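Long-range contact in hypothetical protein EF3068 (Enterococcus faecalis, PDB 2B6C), which is predicted to be a DNA alkylation repair enzyme of the AlkD-like family, although its function has not been established: residues F138-L149 and F174-Q185. Sequence-based numbering, arbitrary orientation.
Sequences FWNRRVALNLQL and FIQKAIGWSLRQ. With SO4 (sulfate ion), chain J; SO4 (sulfate ion), chain I.
Arg142 and Ile175 lie opposite each other where helices 138-146 and 174-185 run side by side, their axes 8.9 Å apart and only 9° from parallel. Each of these two residues is a knob in a hole of the other helix. Ile175 sits among Phe138, Arg141, Arg142 and Leu145, its CG1 meeting Phe138 CB and its CD1 lying 3.4 Å from Phe138 O. Arg142 enters the hole formed by Phe174, Lys177, Ala178 and Trp181. With CG anti to the backbone N and the chain extended to NE, it carries the guanidinium to the carbonyl of Phe174, where NH2 donates to Phe174 O at 2.9 Å. That oxygen is met on a lone pair and lies almost in the guanidinium plane. Arg142 NH1 comes within 3.5 Å of Trp181 CZ3, the two planes steeply inclined, and NE forms a salt bridge with Asp108 of helix 104-120, which also touches Trp181.

Such parallel packing of two helices that have one other helix, 157-166, between them in sequence fits the all-helical, repeat-like fold of AlkD relatives. Helix 157-166 packs against the pair, through Ala163 on Leu145 and Ile164 on Ile179. Between the helices, Leu145 CD1 lies 3.9 Å from Ala178 CB, while CD2 reaches Ile179 CG1.

At the N-terminal end, Trp139 CH2 stands 3.5 Å above the centre of the Phe174 ring; the planes meet at 45°, an oblique aromatic pair. At the end of the type I turn from Asn146 to Leu149, Leu149 CD2 packs 3.6 Å from Ser182 CA. Gln185 NE2 then donates to Leu149 O over 3.2 Å, with an N-H...O angle of 172°, while Gln185 OE1 accepts from Lys188.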
ATOM      1  N   PHE B 138      24.389  17.530  11.000  1.00 16.35           N
ATOM      2  CA  PHE B 138      23.139  18.098  11.519  1.00 15.77           C
ATOM      3  C   PHE B 138      21.934  17.672  10.692  1.00 15.53           C
ATOM      4  O   PHE B 138      20.809  17.635  11.224  1.00 15.55           O
ATOM      5  CB  PHE B 138      23.176  19.648  11.708  1.00 15.66           C
ATOM      6  CG  PHE B 138      23.102  20.437  10.416  1.00 16.65           C
ATOM      7  CD1 PHE B 138      21.893  20.584   9.733  1.00 16.45           C
ATOM      8  CD2 PHE B 138      24.244  21.036   9.884  1.00 17.21           C
ATOM      9  CE1 PHE B 138      21.818  21.322   8.547  1.00 15.48           C
ATOM     10  CE2 PHE B 138      24.181  21.763   8.691  1.00 16.72           C
ATOM     11  CZ  PHE B 138      22.936  21.911   8.025  1.00 16.61           C
ATOM     12  N   TRP B 139      22.148  17.357   9.406  1.00 14.71           N
ATOM     13  CA  TRP B 139      21.054  16.838   8.568  1.00 13.71           C
ATOM     14  C   TRP B 139      20.506  15.526   9.124  1.00 13.95           C
ATOM     15  O   TRP B 139      19.278  15.341   9.159  1.00 13.70           O
ATOM     16  CB  TRP B 139      21.475  16.645   7.110  1.00 14.03           C
ATOM     17  CG  TRP B 139      21.749  17.908   6.405  1.00 14.06           C
ATOM     18  CD1 TRP B 139      22.966  18.311   5.860  1.00 13.65           C
ATOM     19  CD2 TRP B 139      20.825  18.968   6.147  1.00 14.45           C
ATOM     20  NE1 TRP B 139      22.840  19.545   5.304  1.00 13.33           N
ATOM     21  CE2 TRP B 139      21.543  19.983   5.452  1.00 14.45           C
ATOM     22  CE3 TRP B 139      19.463  19.168   6.426  1.00 15.15           C
ATOM     23  CZ2 TRP B 139      20.934  21.190   5.037  1.00 14.59           C
ATOM     24  CZ3 TRP B 139      18.863  20.386   6.015  1.00 14.93           C
ATOM     25  CH2 TRP B 139      19.594  21.367   5.325  1.00 13.12           C
ATOM     26  N   ASN B 140      21.398  14.622   9.587  1.00 14.27           N
ATOM     27  CA  ASN B 140      20.934  13.416  10.269  1.00 14.40           C
ATOM     28  C   ASN B 140      20.116  13.723  11.540  1.00 15.03           C
ATOM     29  O   ASN B 140      19.132  13.051  11.809  1.00 15.31           O
ATOM     30  CB  ASN B 140      22.071  12.451  10.615  1.00 14.42           C
ATOM     31  CG  ASN B 140      22.576  11.677   9.418  1.00 14.34           C
ATOM     32  OD1 ASN B 140      21.801  11.269   8.550  1.00 15.00           O
ATOM     33  ND2 ASN B 140      23.897  11.466   9.359  1.00 15.64           N
ATOM     34  N   ARG B 141      20.553  14.699  12.337  1.00 14.61           N
ATOM     35  CA  ARG B 141      19.832  15.087  13.566  1.00 14.50           C
ATOM     36  C   ARG B 141      18.503  15.774  13.274  1.00 15.29           C
ATOM     37  O   ARG B 141      17.554  15.646  14.057  1.00 14.81           O
ATOM     38  CB  ARG B 141      20.709  15.973  14.430  1.00 14.78           C
ATOM     39  CG  ARG B 141      22.022  15.263  14.783  1.00 13.20           C
ATOM     40  CD  ARG B 141      22.617  15.873  16.069  1.00 12.36           C
ATOM     41  NE  ARG B 141      22.720  17.325  16.035  1.00 14.67           N
ATOM     42  CZ  ARG B 141      23.674  18.010  15.394  1.00 15.90           C
ATOM     43  NH1 ARG B 141      24.620  17.378  14.679  1.00 18.53           N
ATOM     44  NH2 ARG B 141      23.675  19.330  15.467  1.00 13.40           N
ATOM     45  N   ARG B 142      18.427  16.474  12.133  1.00 15.16           N
ATOM     46  CA  ARG B 142      17.149  16.917  11.622  1.00 16.41           C
ATOM     47  C   ARG B 142      16.124  15.746  11.451  1.00 16.36           C
ATOM     48  O   ARG B 142      14.930  15.896  11.776  1.00 16.63           O
ATOM     49  CB  ARG B 142      17.323  17.735  10.334  1.00 15.95           C
ATOM     50  CG  ARG B 142      15.983  18.282   9.772  1.00 18.98           C
ATOM     51  CD  ARG B 142      16.231  19.378   8.725  1.00 16.80           C
ATOM     52  NE  ARG B 142      15.045  19.745   7.963  1.00 19.93           N
ATOM     53  CZ  ARG B 142      14.430  20.932   8.058  1.00 22.24           C
ATOM     54  NH1 ARG B 142      13.372  21.190   7.293  1.00 22.66           N
ATOM     55  NH2 ARG B 142      14.870  21.879   8.907  1.00 21.01           N
ATOM     56  N   VAL B 143      16.585  14.614  10.918  1.00 15.67           N
ATOM     57  CA  VAL B 143      15.756  13.422  10.809  1.00 15.85           C
ATOM     58  C   VAL B 143      15.324  12.912  12.199  1.00 15.83           C
ATOM     59  O   VAL B 143      14.153  12.581  12.355  1.00 15.97           O
ATOM     60  CB  VAL B 143      16.428  12.275   9.951  1.00 16.01           C
ATOM     61  CG1 VAL B 143      15.555  10.914   9.957  1.00 15.23           C
ATOM     62  CG2 VAL B 143      16.624  12.739   8.504  1.00 15.47           C
ATOM     63  N   ALA B 144      16.254  12.867  13.182  1.00 15.31           N
ATOM     64  CA  ALA B 144      15.919  12.468  14.560  1.00 16.05           C
ATOM     65  C   ALA B 144      14.826  13.365  15.157  1.00 16.00           C
ATOM     66  O   ALA B 144      13.856  12.870  15.777  1.00 16.11           O
ATOM     67  CB  ALA B 144      17.178  12.450  15.471  1.00 16.06           C
ATOM     68  N   LEU B 145      14.957  14.664  14.909  1.00 15.07           N
ATOM     69  CA  LEU B 145      14.023  15.656  15.426  1.00 15.71           C
ATOM     70  C   LEU B 145      12.647  15.586  14.779  1.00 15.92           C
ATOM     71  O   LEU B 145      11.637  15.847  15.423  1.00 17.39           O
ATOM     72  CB  LEU B 145      14.603  17.076  15.291  1.00 13.96           C
ATOM     73  CG  LEU B 145      15.673  17.487  16.294  1.00 13.56           C
ATOM     74  CD1 LEU B 145      16.443  18.715  15.771  1.00 10.50           C
ATOM     75  CD2 LEU B 145      15.035  17.803  17.694  1.00 11.02           C
ATOM     76  N   ASN B 146      12.608  15.216  13.511  1.00 16.06           N
ATOM     77  CA  ASN B 146      11.380  15.208  12.757  1.00 15.99           C
ATOM     78  C   ASN B 146      10.891  13.804  12.414  1.00 16.00           C
ATOM     79  O   ASN B 146       9.940  13.656  11.662  1.00 16.05           O
ATOM     80  CB  ASN B 146      11.541  16.097  11.503  1.00 15.37           C
ATOM     81  CG  ASN B 146      11.643  17.591  11.849  1.00 17.41           C
ATOM     82  OD1 ASN B 146      11.361  18.023  12.996  1.00 17.63           O
ATOM     83  ND2 ASN B 146      12.018  18.391  10.859  1.00 14.05           N
ATOM     84  N   LEU B 147      11.527  12.768  12.965  1.00 16.93           N
ATOM     85  CA  LEU B 147      11.121  11.384  12.679  1.00 16.47           C
ATOM     86  C   LEU B 147       9.640  11.153  12.982  1.00 17.79           C
ATOM     87  O   LEU B 147       8.960  10.395  12.277  1.00 17.01           O
ATOM     88  CB  LEU B 147      11.978  10.386  13.477  1.00 17.07           C
ATOM     89  CG  LEU B 147      11.759   8.883  13.225  1.00 17.40           C
ATOM     90  CD1 LEU B 147      11.950   8.527  11.735  1.00 13.28           C
ATOM     91  CD2 LEU B 147      12.668   8.057  14.125  1.00 15.41           C
ATOM     92  N   GLN B 148       9.135  11.847  14.006  1.00 16.65           N
ATOM     93  CA  GLN B 148       7.816  11.539  14.555  1.00 16.22           C
ATOM     94  C   GLN B 148       6.702  12.532  14.181  1.00 16.48           C
ATOM     95  O   GLN B 148       5.617  12.456  14.742  1.00 15.67           O
ATOM     96  CB  GLN B 148       7.936  11.429  16.071  1.00 16.00           C
ATOM     97  CG  GLN B 148       9.168  10.605  16.515  1.00 14.76           C
ATOM     98  CD  GLN B 148       9.072  10.198  17.951  1.00 13.34           C
ATOM     99  OE1 GLN B 148       8.256   9.338  18.307  1.00 13.57           O
ATOM    100  NE2 GLN B 148       9.844  10.848  18.799  1.00 11.74           N
ATOM    101  N   LEU B 149       6.961  13.417  13.208  1.00 16.25           N
ATOM    102  CA  LEU B 149       6.034  14.513  12.839  1.00 18.37           C
ATOM    103  C   LEU B 149       4.651  14.018  12.498  1.00 19.63           C
ATOM    104  O   LEU B 149       3.662  14.719  12.714  1.00 20.47           O
ATOM    105  CB  LEU B 149       6.547  15.305  11.630  1.00 17.27           C
ATOM    106  CG  LEU B 149       7.762  16.209  11.817  1.00 19.10           C
ATOM    107  CD1 LEU B 149       8.064  17.040  10.552  1.00 17.97           C
ATOM    108  CD2 LEU B 149       7.607  17.108  13.012  1.00 16.91           C
ATOM    109  N   PHE B 174      18.506  25.191  10.310  1.00 16.69           N
ATOM    110  CA  PHE B 174      17.769  23.981   9.935  1.00 16.56           C
ATOM    111  C   PHE B 174      17.541  23.061  11.134  1.00 16.12           C
ATOM    112  O   PHE B 174      16.711  22.161  11.086  1.00 16.68           O
ATOM    113  CB  PHE B 174      18.477  23.227   8.820  1.00 15.64           C
ATOM    114  CG  PHE B 174      18.452  23.949   7.497  1.00 17.21           C
ATOM    115  CD1 PHE B 174      19.603  24.559   7.007  1.00 17.80           C
ATOM    116  CD2 PHE B 174      17.276  24.019   6.739  1.00 15.04           C
ATOM    117  CE1 PHE B 174      19.576  25.229   5.767  1.00 17.74           C
ATOM    118  CE2 PHE B 174      17.257  24.692   5.512  1.00 16.31           C
ATOM    119  CZ  PHE B 174      18.406  25.291   5.032  1.00 12.63           C
ATOM    120  N   ILE B 175      18.304  23.277  12.197  1.00 15.38           N
ATOM    121  CA  ILE B 175      18.083  22.521  13.416  1.00 15.10           C
ATOM    122  C   ILE B 175      17.013  23.204  14.273  1.00 14.86           C
ATOM    123  O   ILE B 175      16.073  22.547  14.738  1.00 16.33           O
ATOM    124  CB  ILE B 175      19.419  22.258  14.169  1.00 14.64           C
ATOM    125  CG1 ILE B 175      20.233  21.172  13.461  1.00 13.69           C
ATOM    126  CG2 ILE B 175      19.151  21.940  15.623  1.00 13.95           C
ATOM    127  CD1 ILE B 175      19.644  19.739  13.567  1.00  9.21           C
ATOM    128  N   GLN B 176      17.093  24.523  14.431  1.00 15.73           N
ATOM    129  CA  GLN B 176      16.116  25.200  15.284  1.00 15.42           C
ATOM    130  C   GLN B 176      14.704  25.109  14.662  1.00 15.87           C
ATOM    131  O   GLN B 176      13.713  24.919  15.375  1.00 16.08           O
ATOM    132  CB  GLN B 176      16.533  26.650  15.576  1.00 15.58           C
ATOM    133  CG  GLN B 176      17.760  26.769  16.509  1.00 13.52           C
ATOM    134  CD  GLN B 176      17.513  26.047  17.802  1.00 13.63           C
ATOM    135  OE1 GLN B 176      16.414  26.108  18.323  1.00 19.04           O
ATOM    136  NE2 GLN B 176      18.499  25.325  18.304  1.00 13.28           N
ATOM    137  N   LYS B 177      14.641  25.238  13.337  1.00 15.77           N
ATOM    138  CA  LYS B 177      13.435  25.036  12.562  1.00 16.91           C
ATOM    139  C   LYS B 177      12.848  23.651  12.801  1.00 15.85           C
ATOM    140  O   LYS B 177      11.642  23.519  12.965  1.00 16.59           O
ATOM    141  CB  LYS B 177      13.766  25.157  11.091  1.00 17.89           C
ATOM    142  CG  LYS B 177      12.898  26.143  10.351  1.00 24.92           C
ATOM    143  CD  LYS B 177      11.529  25.571  10.144  1.00 28.63           C
ATOM    144  CE  LYS B 177      10.827  26.312   9.064  1.00 29.33           C
ATOM    145  NZ  LYS B 177       9.532  26.889   9.579  1.00 30.72           N
ATOM    146  N   ALA B 178      13.707  22.630  12.827  1.00 15.22           N
ATOM    147  CA  ALA B 178      13.304  21.247  13.072  1.00 14.59           C
ATOM    148  C   ALA B 178      12.763  21.058  14.495  1.00 14.26           C
ATOM    149  O   ALA B 178      11.790  20.326  14.705  1.00 14.16           O
ATOM    150  CB  ALA B 178      14.461  20.295  12.801  1.00 13.99           C
ATOM    151  N   ILE B 179      13.360  21.744  15.461  1.00 14.10           N
ATOM    152  CA  ILE B 179      12.837  21.725  16.835  1.00 14.43           C
ATOM    153  C   ILE B 179      11.434  22.343  16.891  1.00 14.16           C
ATOM    154  O   ILE B 179      10.531  21.752  17.485  1.00 14.78           O
ATOM    155  CB  ILE B 179      13.761  22.441  17.857  1.00 14.39           C
ATOM    156  CG1 ILE B 179      15.086  21.699  17.987  1.00 12.84           C
ATOM    157  CG2 ILE B 179      13.070  22.601  19.266  1.00 14.58           C
ATOM    158  CD1 ILE B 179      16.103  22.500  18.803  1.00 12.79           C
ATOM    159  N   GLY B 180      11.256  23.502  16.264  1.00 13.18           N
ATOM    160  CA  GLY B 180       9.965  24.177  16.262  1.00 13.44           C
ATOM    161  C   GLY B 180       8.858  23.376  15.582  1.00 13.57           C
ATOM    162  O   GLY B 180       7.747  23.295  16.094  1.00 14.05           O
ATOM    163  N   TRP B 181       9.140  22.828  14.403  1.00 14.59           N
ATOM    164  CA  TRP B 181       8.226  21.911  13.718  1.00 15.63           C
ATOM    165  C   TRP B 181       7.843  20.686  14.560  1.00 15.54           C
ATOM    166  O   TRP B 181       6.694  20.238  14.522  1.00 15.96           O
ATOM    167  CB  TRP B 181       8.886  21.383  12.452  1.00 17.09           C
ATOM    168  CG  TRP B 181       8.654  22.197  11.172  1.00 21.45           C
ATOM    169  CD1 TRP B 181       8.041  23.441  11.036  1.00 23.38           C
ATOM    170  CD2 TRP B 181       9.074  21.810   9.848  1.00 23.24           C
ATOM    171  NE1 TRP B 181       8.026  23.821   9.690  1.00 25.10           N
ATOM    172  CE2 TRP B 181       8.670  22.854   8.949  1.00 25.30           C
ATOM    173  CE3 TRP B 181       9.761  20.680   9.335  1.00 21.85           C
ATOM    174  CZ2 TRP B 181       8.926  22.793   7.546  1.00 23.21           C
ATOM    175  CZ3 TRP B 181      10.031  20.624   7.949  1.00 22.58           C
ATOM    176  CH2 TRP B 181       9.601  21.675   7.071  1.00 22.51           C
ATOM    177  N   SER B 182       8.806  20.111  15.275  1.00 15.07           N
ATOM    178  CA  SER B 182       8.520  18.891  16.046  1.00 14.64           C
ATOM    179  C   SER B 182       7.535  19.237  17.172  1.00 14.48           C
ATOM    180  O   SER B 182       6.654  18.436  17.487  1.00 14.74           O
ATOM    181  CB  SER B 182       9.787  18.234  16.584  1.00 13.39           C
ATOM    182  OG  SER B 182      10.219  18.894  17.762  1.00 14.96           O
ATOM    183  N   LEU B 183       7.652  20.455  17.710  1.00 14.45           N
ATOM    184  CA  LEU B 183       6.770  20.921  18.787  1.00 14.17           C
ATOM    185  C   LEU B 183       5.409  21.339  18.260  1.00 14.34           C
ATOM    186  O   LEU B 183       4.382  20.940  18.820  1.00 14.40           O
ATOM    187  CB  LEU B 183       7.433  22.026  19.612  1.00 13.39           C
ATOM    188  CG  LEU B 183       8.632  21.506  20.408  1.00 13.73           C
ATOM    189  CD1 LEU B 183       9.481  22.665  20.917  1.00 11.60           C
ATOM    190  CD2 LEU B 183       8.227  20.526  21.522  1.00 14.04           C
ATOM    191  N   ARG B 184       5.413  22.092  17.160  1.00 14.92           N
ATOM    192  CA  ARG B 184       4.201  22.456  16.440  1.00 16.36           C
ATOM    193  C   ARG B 184       3.315  21.250  16.106  1.00 16.45           C
ATOM    194  O   ARG B 184       2.130  21.251  16.445  1.00 16.06           O
ATOM    195  CB  ARG B 184       4.557  23.221  15.168  1.00 17.13           C
ATOM    196  CG  ARG B 184       3.413  23.790  14.384  1.00 19.01           C
ATOM    197  CD  ARG B 184       4.053  24.417  13.199  1.00 23.81           C
ATOM    198  NE  ARG B 184       3.192  25.275  12.423  1.00 28.49           N
ATOM    199  CZ  ARG B 184       3.325  26.595  12.290  1.00 29.25           C
ATOM    200  NH1 ARG B 184       4.245  27.283  12.957  1.00 30.74           N
ATOM    201  NH2 ARG B 184       2.486  27.239  11.507  1.00 29.86           N
ATOM    202  N   GLN B 185       3.891  20.230  15.474  1.00 16.63           N
ATOM    203  CA  GLN B 185       3.140  19.020  15.098  1.00 16.60           C
ATOM    204  C   GLN B 185       2.629  18.252  16.299  1.00 16.50           C
ATOM    205  O   GLN B 185       1.450  17.822  16.334  1.00 15.95           O
ATOM    206  CB  GLN B 185       4.020  18.071  14.264  1.00 17.84           C
ATOM    207  CG  GLN B 185       4.164  18.474  12.789  1.00 18.06           C
ATOM    208  CD  GLN B 185       2.809  18.562  12.099  1.00 21.78           C
ATOM    209  OE1 GLN B 185       2.369  19.643  11.727  1.00 23.41           O
ATOM    210  NE2 GLN B 185       2.157  17.408  11.905  1.00 22.46           N
TER
HETATM  211  S   SO4 J 403       1.076  23.892   9.712  1.00 60.46           S
HETATM  212  O1  SO4 J 403       0.111  24.462   8.788  1.00 60.36           O
HETATM  213  O2  SO4 J 403       2.245  24.765   9.793  1.00 61.07           O
HETATM  214  O3  SO4 J 403       1.491  22.598   9.179  1.00 61.09           O
HETATM  215  O4  SO4 J 403       0.507  23.746  11.048  1.00 60.21           O
HETATM  216  S   SO4 I 402      26.902  10.707  11.458  1.00 33.50           S
HETATM  217  O1  SO4 I 402      27.805  10.181  10.434  1.00 32.18           O
HETATM  218  O2  SO4 I 402      27.543  10.692  12.790  1.00 32.06           O
HETATM  219  O3  SO4 I 402      25.742   9.801  11.560  1.00 33.73           O
HETATM  220  O4  SO4 I 402      26.493  12.076  11.084  1.00 29.94           O